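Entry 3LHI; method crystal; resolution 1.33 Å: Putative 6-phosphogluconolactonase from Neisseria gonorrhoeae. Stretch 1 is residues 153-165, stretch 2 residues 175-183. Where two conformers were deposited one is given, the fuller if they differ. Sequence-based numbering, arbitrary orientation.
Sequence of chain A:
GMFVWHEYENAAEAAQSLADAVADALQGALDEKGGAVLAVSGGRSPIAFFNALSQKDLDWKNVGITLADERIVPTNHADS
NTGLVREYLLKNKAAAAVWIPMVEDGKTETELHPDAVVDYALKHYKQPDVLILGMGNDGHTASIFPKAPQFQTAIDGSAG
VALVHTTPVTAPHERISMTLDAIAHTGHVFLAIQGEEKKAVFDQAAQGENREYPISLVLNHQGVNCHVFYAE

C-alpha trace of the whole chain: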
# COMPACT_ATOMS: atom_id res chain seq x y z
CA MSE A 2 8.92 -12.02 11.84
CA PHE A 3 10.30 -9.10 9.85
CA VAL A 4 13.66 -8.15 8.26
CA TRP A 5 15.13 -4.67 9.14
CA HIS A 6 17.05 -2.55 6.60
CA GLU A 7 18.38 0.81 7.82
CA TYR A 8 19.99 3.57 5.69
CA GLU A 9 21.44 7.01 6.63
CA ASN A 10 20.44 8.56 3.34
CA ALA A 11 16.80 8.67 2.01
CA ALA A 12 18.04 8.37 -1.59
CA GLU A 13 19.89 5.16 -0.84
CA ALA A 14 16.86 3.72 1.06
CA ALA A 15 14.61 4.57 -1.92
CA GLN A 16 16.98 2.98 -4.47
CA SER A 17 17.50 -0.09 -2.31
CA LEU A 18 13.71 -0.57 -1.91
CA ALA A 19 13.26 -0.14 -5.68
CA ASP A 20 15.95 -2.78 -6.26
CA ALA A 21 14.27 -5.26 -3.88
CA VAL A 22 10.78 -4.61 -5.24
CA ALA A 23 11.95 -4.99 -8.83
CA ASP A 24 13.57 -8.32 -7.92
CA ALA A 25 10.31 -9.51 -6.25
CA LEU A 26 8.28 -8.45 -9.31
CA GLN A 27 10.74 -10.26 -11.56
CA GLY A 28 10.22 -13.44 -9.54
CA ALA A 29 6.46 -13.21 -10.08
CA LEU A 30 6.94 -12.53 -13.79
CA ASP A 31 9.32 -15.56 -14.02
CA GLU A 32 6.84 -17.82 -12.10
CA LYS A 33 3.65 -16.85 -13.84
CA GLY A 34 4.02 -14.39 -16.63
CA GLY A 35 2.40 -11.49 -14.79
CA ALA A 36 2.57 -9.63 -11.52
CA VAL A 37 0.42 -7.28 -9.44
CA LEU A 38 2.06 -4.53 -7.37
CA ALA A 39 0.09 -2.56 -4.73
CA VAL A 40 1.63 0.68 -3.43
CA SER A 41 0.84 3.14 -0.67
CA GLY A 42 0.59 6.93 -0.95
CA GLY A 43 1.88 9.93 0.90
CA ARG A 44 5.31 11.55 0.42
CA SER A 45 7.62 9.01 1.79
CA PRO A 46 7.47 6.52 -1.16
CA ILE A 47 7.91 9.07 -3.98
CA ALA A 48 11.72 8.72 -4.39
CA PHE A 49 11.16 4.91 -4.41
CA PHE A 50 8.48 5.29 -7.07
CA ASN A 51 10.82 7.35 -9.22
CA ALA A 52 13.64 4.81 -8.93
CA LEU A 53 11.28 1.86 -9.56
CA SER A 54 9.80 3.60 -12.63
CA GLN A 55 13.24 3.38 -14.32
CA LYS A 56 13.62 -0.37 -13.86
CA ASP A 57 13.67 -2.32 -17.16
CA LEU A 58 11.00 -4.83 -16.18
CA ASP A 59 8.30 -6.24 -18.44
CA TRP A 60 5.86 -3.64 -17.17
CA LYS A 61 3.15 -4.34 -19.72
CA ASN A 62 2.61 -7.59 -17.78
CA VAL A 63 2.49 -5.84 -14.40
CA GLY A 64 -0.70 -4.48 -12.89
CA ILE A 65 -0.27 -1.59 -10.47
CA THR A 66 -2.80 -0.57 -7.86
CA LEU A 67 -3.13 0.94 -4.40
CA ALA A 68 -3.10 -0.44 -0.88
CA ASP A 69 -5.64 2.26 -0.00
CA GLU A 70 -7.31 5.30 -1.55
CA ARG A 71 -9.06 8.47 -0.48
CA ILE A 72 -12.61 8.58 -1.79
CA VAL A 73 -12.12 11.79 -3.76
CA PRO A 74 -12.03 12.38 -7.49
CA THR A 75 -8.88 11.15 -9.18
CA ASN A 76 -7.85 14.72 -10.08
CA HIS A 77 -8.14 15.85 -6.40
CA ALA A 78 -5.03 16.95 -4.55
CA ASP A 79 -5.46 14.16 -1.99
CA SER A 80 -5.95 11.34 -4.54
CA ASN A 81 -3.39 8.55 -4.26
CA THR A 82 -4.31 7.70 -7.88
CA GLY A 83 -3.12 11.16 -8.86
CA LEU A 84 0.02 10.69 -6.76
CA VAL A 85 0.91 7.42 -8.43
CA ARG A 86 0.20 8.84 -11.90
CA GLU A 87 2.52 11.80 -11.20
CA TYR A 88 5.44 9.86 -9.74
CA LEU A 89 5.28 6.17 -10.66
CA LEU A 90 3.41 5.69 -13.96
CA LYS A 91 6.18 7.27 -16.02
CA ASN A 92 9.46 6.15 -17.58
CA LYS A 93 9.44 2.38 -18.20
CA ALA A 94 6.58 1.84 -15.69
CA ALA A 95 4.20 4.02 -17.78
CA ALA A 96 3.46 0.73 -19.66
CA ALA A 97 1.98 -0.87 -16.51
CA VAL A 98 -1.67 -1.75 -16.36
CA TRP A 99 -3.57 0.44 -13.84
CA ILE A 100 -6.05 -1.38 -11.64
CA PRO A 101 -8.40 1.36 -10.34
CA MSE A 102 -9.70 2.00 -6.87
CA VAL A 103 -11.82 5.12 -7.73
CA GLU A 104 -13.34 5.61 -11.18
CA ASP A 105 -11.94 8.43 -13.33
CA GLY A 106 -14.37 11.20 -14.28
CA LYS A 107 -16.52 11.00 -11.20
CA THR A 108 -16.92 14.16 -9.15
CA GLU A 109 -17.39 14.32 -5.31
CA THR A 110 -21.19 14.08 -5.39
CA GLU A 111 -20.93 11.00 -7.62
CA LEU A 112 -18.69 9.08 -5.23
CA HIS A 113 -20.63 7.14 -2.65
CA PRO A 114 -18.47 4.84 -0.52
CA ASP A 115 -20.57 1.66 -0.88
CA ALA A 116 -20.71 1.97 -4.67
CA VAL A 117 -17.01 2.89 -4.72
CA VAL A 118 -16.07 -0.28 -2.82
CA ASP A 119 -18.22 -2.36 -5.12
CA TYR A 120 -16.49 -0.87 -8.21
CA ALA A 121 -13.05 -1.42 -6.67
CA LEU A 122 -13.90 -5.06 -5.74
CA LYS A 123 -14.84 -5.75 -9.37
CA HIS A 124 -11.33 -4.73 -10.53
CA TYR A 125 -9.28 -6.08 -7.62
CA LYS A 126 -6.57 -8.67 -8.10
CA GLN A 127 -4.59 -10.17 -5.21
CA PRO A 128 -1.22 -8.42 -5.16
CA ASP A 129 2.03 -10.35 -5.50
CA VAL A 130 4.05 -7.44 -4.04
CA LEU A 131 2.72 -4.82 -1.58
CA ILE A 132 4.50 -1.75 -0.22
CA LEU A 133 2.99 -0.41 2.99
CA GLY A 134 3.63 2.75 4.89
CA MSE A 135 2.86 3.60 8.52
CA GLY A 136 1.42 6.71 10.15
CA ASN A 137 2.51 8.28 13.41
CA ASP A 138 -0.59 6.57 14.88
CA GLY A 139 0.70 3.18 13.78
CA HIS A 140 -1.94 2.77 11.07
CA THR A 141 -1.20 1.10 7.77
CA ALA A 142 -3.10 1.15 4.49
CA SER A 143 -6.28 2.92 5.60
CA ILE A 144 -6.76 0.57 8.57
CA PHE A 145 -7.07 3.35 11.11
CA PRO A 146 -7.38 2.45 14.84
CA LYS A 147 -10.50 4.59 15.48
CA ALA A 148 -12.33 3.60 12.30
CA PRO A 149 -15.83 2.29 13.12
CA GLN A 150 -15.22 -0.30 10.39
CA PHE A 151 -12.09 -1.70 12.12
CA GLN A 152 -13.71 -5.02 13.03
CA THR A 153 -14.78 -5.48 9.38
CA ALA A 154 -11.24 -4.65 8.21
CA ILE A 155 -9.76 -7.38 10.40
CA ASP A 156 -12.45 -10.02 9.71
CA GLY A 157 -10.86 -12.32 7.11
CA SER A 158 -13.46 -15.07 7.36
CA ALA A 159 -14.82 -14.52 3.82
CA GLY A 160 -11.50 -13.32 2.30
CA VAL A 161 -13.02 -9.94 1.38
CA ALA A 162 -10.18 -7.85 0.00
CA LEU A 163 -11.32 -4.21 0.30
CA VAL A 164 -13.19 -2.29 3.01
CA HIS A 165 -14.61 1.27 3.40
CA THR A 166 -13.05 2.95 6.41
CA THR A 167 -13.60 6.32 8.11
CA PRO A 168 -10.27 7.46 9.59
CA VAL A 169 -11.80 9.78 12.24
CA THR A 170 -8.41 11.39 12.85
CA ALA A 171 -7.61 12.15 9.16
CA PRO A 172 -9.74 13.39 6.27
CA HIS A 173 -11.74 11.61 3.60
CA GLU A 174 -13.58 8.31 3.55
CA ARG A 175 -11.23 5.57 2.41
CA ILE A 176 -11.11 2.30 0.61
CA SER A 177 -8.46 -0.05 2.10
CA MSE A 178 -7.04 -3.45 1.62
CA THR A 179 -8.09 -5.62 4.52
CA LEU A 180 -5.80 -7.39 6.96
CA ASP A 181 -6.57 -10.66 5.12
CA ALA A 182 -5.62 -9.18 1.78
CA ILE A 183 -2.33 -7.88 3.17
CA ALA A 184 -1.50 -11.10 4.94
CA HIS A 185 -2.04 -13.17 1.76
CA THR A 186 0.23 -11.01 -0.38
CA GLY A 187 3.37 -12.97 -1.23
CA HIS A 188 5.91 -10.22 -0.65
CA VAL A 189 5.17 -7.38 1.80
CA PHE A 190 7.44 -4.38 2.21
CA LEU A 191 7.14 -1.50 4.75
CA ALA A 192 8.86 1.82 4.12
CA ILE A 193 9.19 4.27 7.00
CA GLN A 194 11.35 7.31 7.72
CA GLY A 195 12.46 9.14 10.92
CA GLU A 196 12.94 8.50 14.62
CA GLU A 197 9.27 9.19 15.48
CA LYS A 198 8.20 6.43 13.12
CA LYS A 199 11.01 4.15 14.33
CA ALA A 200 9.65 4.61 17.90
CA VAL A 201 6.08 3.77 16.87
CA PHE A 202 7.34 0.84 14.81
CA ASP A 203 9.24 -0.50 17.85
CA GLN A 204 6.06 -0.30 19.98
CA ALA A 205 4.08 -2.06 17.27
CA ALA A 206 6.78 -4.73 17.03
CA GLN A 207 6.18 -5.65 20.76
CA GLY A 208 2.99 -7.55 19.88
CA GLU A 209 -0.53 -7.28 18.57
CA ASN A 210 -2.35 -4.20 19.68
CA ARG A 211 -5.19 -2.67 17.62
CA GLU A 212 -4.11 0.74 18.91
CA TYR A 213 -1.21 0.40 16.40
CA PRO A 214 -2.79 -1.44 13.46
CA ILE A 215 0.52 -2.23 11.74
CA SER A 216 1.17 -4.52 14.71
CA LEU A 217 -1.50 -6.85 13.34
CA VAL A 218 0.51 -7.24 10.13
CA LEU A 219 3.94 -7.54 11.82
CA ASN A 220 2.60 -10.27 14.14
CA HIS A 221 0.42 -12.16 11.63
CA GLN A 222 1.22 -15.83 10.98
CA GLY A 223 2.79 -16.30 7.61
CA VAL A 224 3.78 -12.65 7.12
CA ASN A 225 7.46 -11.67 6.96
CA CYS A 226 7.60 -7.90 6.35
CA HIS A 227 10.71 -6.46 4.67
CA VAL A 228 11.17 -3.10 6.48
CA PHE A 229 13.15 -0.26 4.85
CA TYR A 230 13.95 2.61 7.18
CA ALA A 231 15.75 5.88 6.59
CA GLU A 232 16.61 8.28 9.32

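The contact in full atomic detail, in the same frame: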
# COMPACT_ATOMS: atom_id res chain seq x y z
N THR A 153 -14.61 -4.97 10.76
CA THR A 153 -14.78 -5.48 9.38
C THR A 153 -13.41 -5.61 8.69
O THR A 153 -13.16 -6.62 8.04
CB THR A 153 -15.74 -4.61 8.56
OG1 THR A 153 -17.04 -4.60 9.20
CG2 THR A 153 -15.88 -5.09 7.10
N ALA A 154 -12.54 -4.65 8.87
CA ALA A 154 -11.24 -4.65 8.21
C ALA A 154 -10.38 -5.80 8.63
O ALA A 154 -9.55 -6.26 7.85
CB ALA A 154 -10.51 -3.29 8.45
N ILE A 155 -10.55 -6.27 9.87
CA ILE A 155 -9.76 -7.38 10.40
C ILE A 155 -10.45 -8.75 10.36
O ILE A 155 -9.84 -9.72 10.76
CB ILE A 155 -9.21 -7.09 11.81
CG1 ILE A 155 -10.33 -7.11 12.86
CG2 ILE A 155 -8.38 -5.77 11.83
CD1 ILE A 155 -9.82 -7.10 14.34
N ASP A 156 -11.68 -8.79 9.83
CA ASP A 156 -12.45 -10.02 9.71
C ASP A 156 -12.16 -10.69 8.35
O ASP A 156 -12.84 -10.39 7.36
CB ASP A 156 -13.95 -9.75 9.80
CG ASP A 156 -14.77 -11.06 9.78
OD1 ASP A 156 -14.14 -12.16 9.78
OD2 ASP A 156 -16.02 -10.95 9.75
N GLY A 157 -11.24 -11.63 8.35
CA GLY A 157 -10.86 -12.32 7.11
C GLY A 157 -11.64 -13.57 6.77
O GLY A 157 -11.30 -14.23 5.82
N SER A 158 -12.72 -13.82 7.49
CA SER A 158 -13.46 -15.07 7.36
C SER A 158 -13.95 -15.35 5.94
O SER A 158 -13.92 -16.53 5.54
CB SER A 158 -14.67 -15.06 8.34
OG SER A 158 -15.54 -13.96 8.09
N ALA A 159 -14.30 -14.34 5.17
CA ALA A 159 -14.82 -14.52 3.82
C ALA A 159 -13.79 -14.03 2.79
O ALA A 159 -14.10 -13.99 1.59
CB ALA A 159 -16.13 -13.77 3.62
N GLY A 160 -12.58 -13.72 3.20
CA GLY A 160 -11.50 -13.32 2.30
C GLY A 160 -11.73 -12.00 1.61
O GLY A 160 -11.07 -11.74 0.61
N VAL A 161 -12.67 -11.17 2.08
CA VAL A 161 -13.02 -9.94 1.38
C VAL A 161 -11.80 -9.01 1.37
O VAL A 161 -11.07 -8.85 2.37
CB VAL A 161 -14.26 -9.25 1.99
CG1 VAL A 161 -14.46 -7.82 1.41
CG2 VAL A 161 -15.47 -10.18 1.80
N ALA A 162 -11.47 -8.49 0.20
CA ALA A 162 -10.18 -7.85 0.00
C ALA A 162 -10.16 -6.36 0.35
O ALA A 162 -9.07 -5.84 0.64
CB ALA A 162 -9.74 -8.02 -1.44
N LEU A 163 -11.29 -5.67 0.19
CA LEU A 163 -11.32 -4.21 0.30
C LEU A 163 -12.46 -3.83 1.23
O LEU A 163 -13.52 -4.51 1.25
CB LEU A 163 -11.52 -3.53 -1.06
CG LEU A 163 -10.44 -3.79 -2.09
CD1 LEU A 163 -10.80 -3.17 -3.47
CD2 LEU A 163 -9.06 -3.30 -1.64
N VAL A 164 -12.27 -2.75 1.96
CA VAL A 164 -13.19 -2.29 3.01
C VAL A 164 -13.24 -0.73 2.99
O VAL A 164 -12.21 -0.08 2.84
CB VAL A 164 -12.74 -2.79 4.41
CG1 VAL A 164 -11.31 -2.32 4.71
CG2 VAL A 164 -13.73 -2.34 5.51
N HIS A 165 -14.44 -0.17 3.15
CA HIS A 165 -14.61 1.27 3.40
C HIS A 165 -14.27 1.56 4.84
O HIS A 165 -14.83 0.97 5.75
CB HIS A 165 -16.06 1.64 3.11
CG HIS A 165 -16.47 2.99 3.61
ND1 HIS A 165 -17.74 3.23 4.11
CD2 HIS A 165 -15.77 4.14 3.77
CE1 HIS A 165 -17.80 4.50 4.47
NE2 HIS A 165 -16.61 5.06 4.31
N ARG A 175 -12.27 6.35 3.06
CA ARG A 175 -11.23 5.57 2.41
C ARG A 175 -11.73 4.23 1.93
O ARG A 175 -12.69 3.64 2.50
CB ARG A 175 -10.11 5.27 3.42
CG ARG A 175 -9.58 6.46 4.21
CD ARG A 175 -8.99 7.51 3.31
NE ARG A 175 -8.46 8.67 4.05
CZ ARG A 175 -7.23 8.76 4.51
NH1 ARG A 175 -6.33 7.79 4.29
NH2 ARG A 175 -6.86 9.89 5.12
N ILE A 176 -10.99 3.69 0.97
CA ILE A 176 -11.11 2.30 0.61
C ILE A 176 -9.74 1.69 0.87
O ILE A 176 -8.74 2.21 0.37
CB ILE A 176 -11.66 2.10 -0.84
CG1 ILE A 176 -11.71 0.61 -1.19
CG2 ILE A 176 -10.90 2.92 -1.89
CD1 ILE A 176 -12.26 0.37 -2.58
N SER A 177 -9.70 0.59 1.64
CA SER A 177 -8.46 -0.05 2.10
C SER A 177 -8.45 -1.52 1.79
O SER A 177 -9.46 -2.22 1.90
CB SER A 177 -8.29 0.09 3.57
OG SER A 177 -7.03 -0.29 4.05
N MSE A 178 -7.26 -2.02 1.46
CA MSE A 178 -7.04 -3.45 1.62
C MSE A 178 -7.33 -3.84 3.08
O MSE A 178 -7.03 -3.12 4.05
CB MSE A 178 -5.60 -3.79 1.27
CG MSE A 178 -5.30 -3.82 -0.22
SE MSE A 178 -3.48 -4.22 -0.68
CE MSE A 178 -3.48 -6.08 -0.30
N THR A 179 -7.84 -5.03 3.23
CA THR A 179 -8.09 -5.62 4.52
C THR A 179 -6.87 -6.30 5.10
O THR A 179 -5.87 -6.55 4.37
CB THR A 179 -9.23 -6.64 4.42
OG1 THR A 179 -8.78 -7.66 3.51
CG2 THR A 179 -10.55 -6.02 3.98
N LEU A 180 -6.87 -6.62 6.38
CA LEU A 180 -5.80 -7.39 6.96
C LEU A 180 -5.57 -8.72 6.22
O LEU A 180 -4.42 -9.10 5.96
CB LEU A 180 -6.06 -7.62 8.44
CG LEU A 180 -4.99 -8.37 9.19
CD1 LEU A 180 -3.61 -7.75 9.13
CD2 LEU A 180 -5.46 -8.57 10.64
N ASP A 181 -6.67 -9.39 5.87
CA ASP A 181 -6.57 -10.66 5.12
C ASP A 181 -5.86 -10.47 3.81
O ASP A 181 -5.02 -11.30 3.42
CB ASP A 181 -7.98 -11.25 4.92
CG ASP A 181 -7.98 -12.53 4.13
OD1 ASP A 181 -8.09 -12.46 2.90
OD2 ASP A 181 -7.90 -13.57 4.79
N ALA A 182 -6.22 -9.45 3.07
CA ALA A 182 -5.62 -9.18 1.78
C ALA A 182 -4.12 -8.93 1.93
O ALA A 182 -3.33 -9.43 1.11
CB ALA A 182 -6.32 -7.99 1.05
N ILE A 183 -3.74 -8.15 2.93
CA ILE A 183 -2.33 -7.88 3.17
C ILE A 183 -1.59 -9.12 3.52
O ILE A 183 -0.52 -9.41 2.95
CB ILE A 183 -2.18 -6.80 4.32
CG1 ILE A 183 -2.77 -5.49 3.85
CG2 ILE A 183 -0.73 -6.70 4.81
CD1 ILE A 183 -2.90 -4.41 5.00
O HOH W 1 -9.38 -8.96 7.02
O HOH W 2 -8.54 -10.56 0.97

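Two antiparallel strands, 163-165 and 175-178, and the start of the helix that follows the second of them hold the stretches together, burying 702 Å² in all. Val 164 and Ser 177 form the hydrogen-bonded pair of the ladder: Val 164 N donates to Ser 177 O (2.9 Å) and Ser 177 N to Val 164 O (2.9 Å). The flanking pairs, Leu 163 with Met 178 and His 165 with Ile 176, are of the non-hydrogen-bonded kind and come closer, with CA-H...O contacts such as Leu 163 CA to Ser 177 O (3.2 Å) filling in.

On one face of the sheet lie Leu 163, His 165, Ile 176 and Met 178, a selenomethionine. Leu 163, with chi1 m and chi2 t, spreads its two methyls over two neighbours: CD1 lies 3.9 Å from Ile 176 CD1, which the fully extended t,t rotamer of Ile 176 carries out to meet it, while CD2 packs 4.1 Å from Met 178 CG. The His 165 ring, with chi1 t, presents its edge to Arg 175 O. The other face carries Val 164 and Ser 177. Val 164, in the p rotamer, sets CG1 4.0 Å from Ser 177 CB and 3.8 Å from Thr 179 CG2. Ser 177, with chi1 t, turns its hydroxyl back to its own strand, where OG donates to Met 178 O (2.8 Å), satisfying a polar group in a buried place.

Thr 179 is the hinge between strand and helix and has the largest area covered by the other stretch. Its N donates to Ala 162 O (3.0 Å), extending the pairing past the strand. Its p rotamer (chi1 62°) lets one hydroxyl do two jobs: OG1 donates to Val 161 O (2.8 Å) and accepts from Ala 182 N (3.2 Å), capping the helix, while CG2 packs against Val 164 CG1. Next, Leu 180 N, free at the first turn of the helix, donates to Ala 154 O (3.1 Å). The same carbonyl accepts from water 1 (2.8 Å from Ala 154 O), which in turn accepts from Asp 181 N.

Ala 162 CB and Ala 182 CB meet at 4.2 Å. A CB on Gly 157 would fall 2.9 Å from Asp 181 OD2, a clash, and Gly 160 closes a type I turn with positive phi, which favours glycine. Asp 181, with chi1 t, reaches toward this turn; water 2 links its OD1 (2.7 Å from the water) to Gly 160 O.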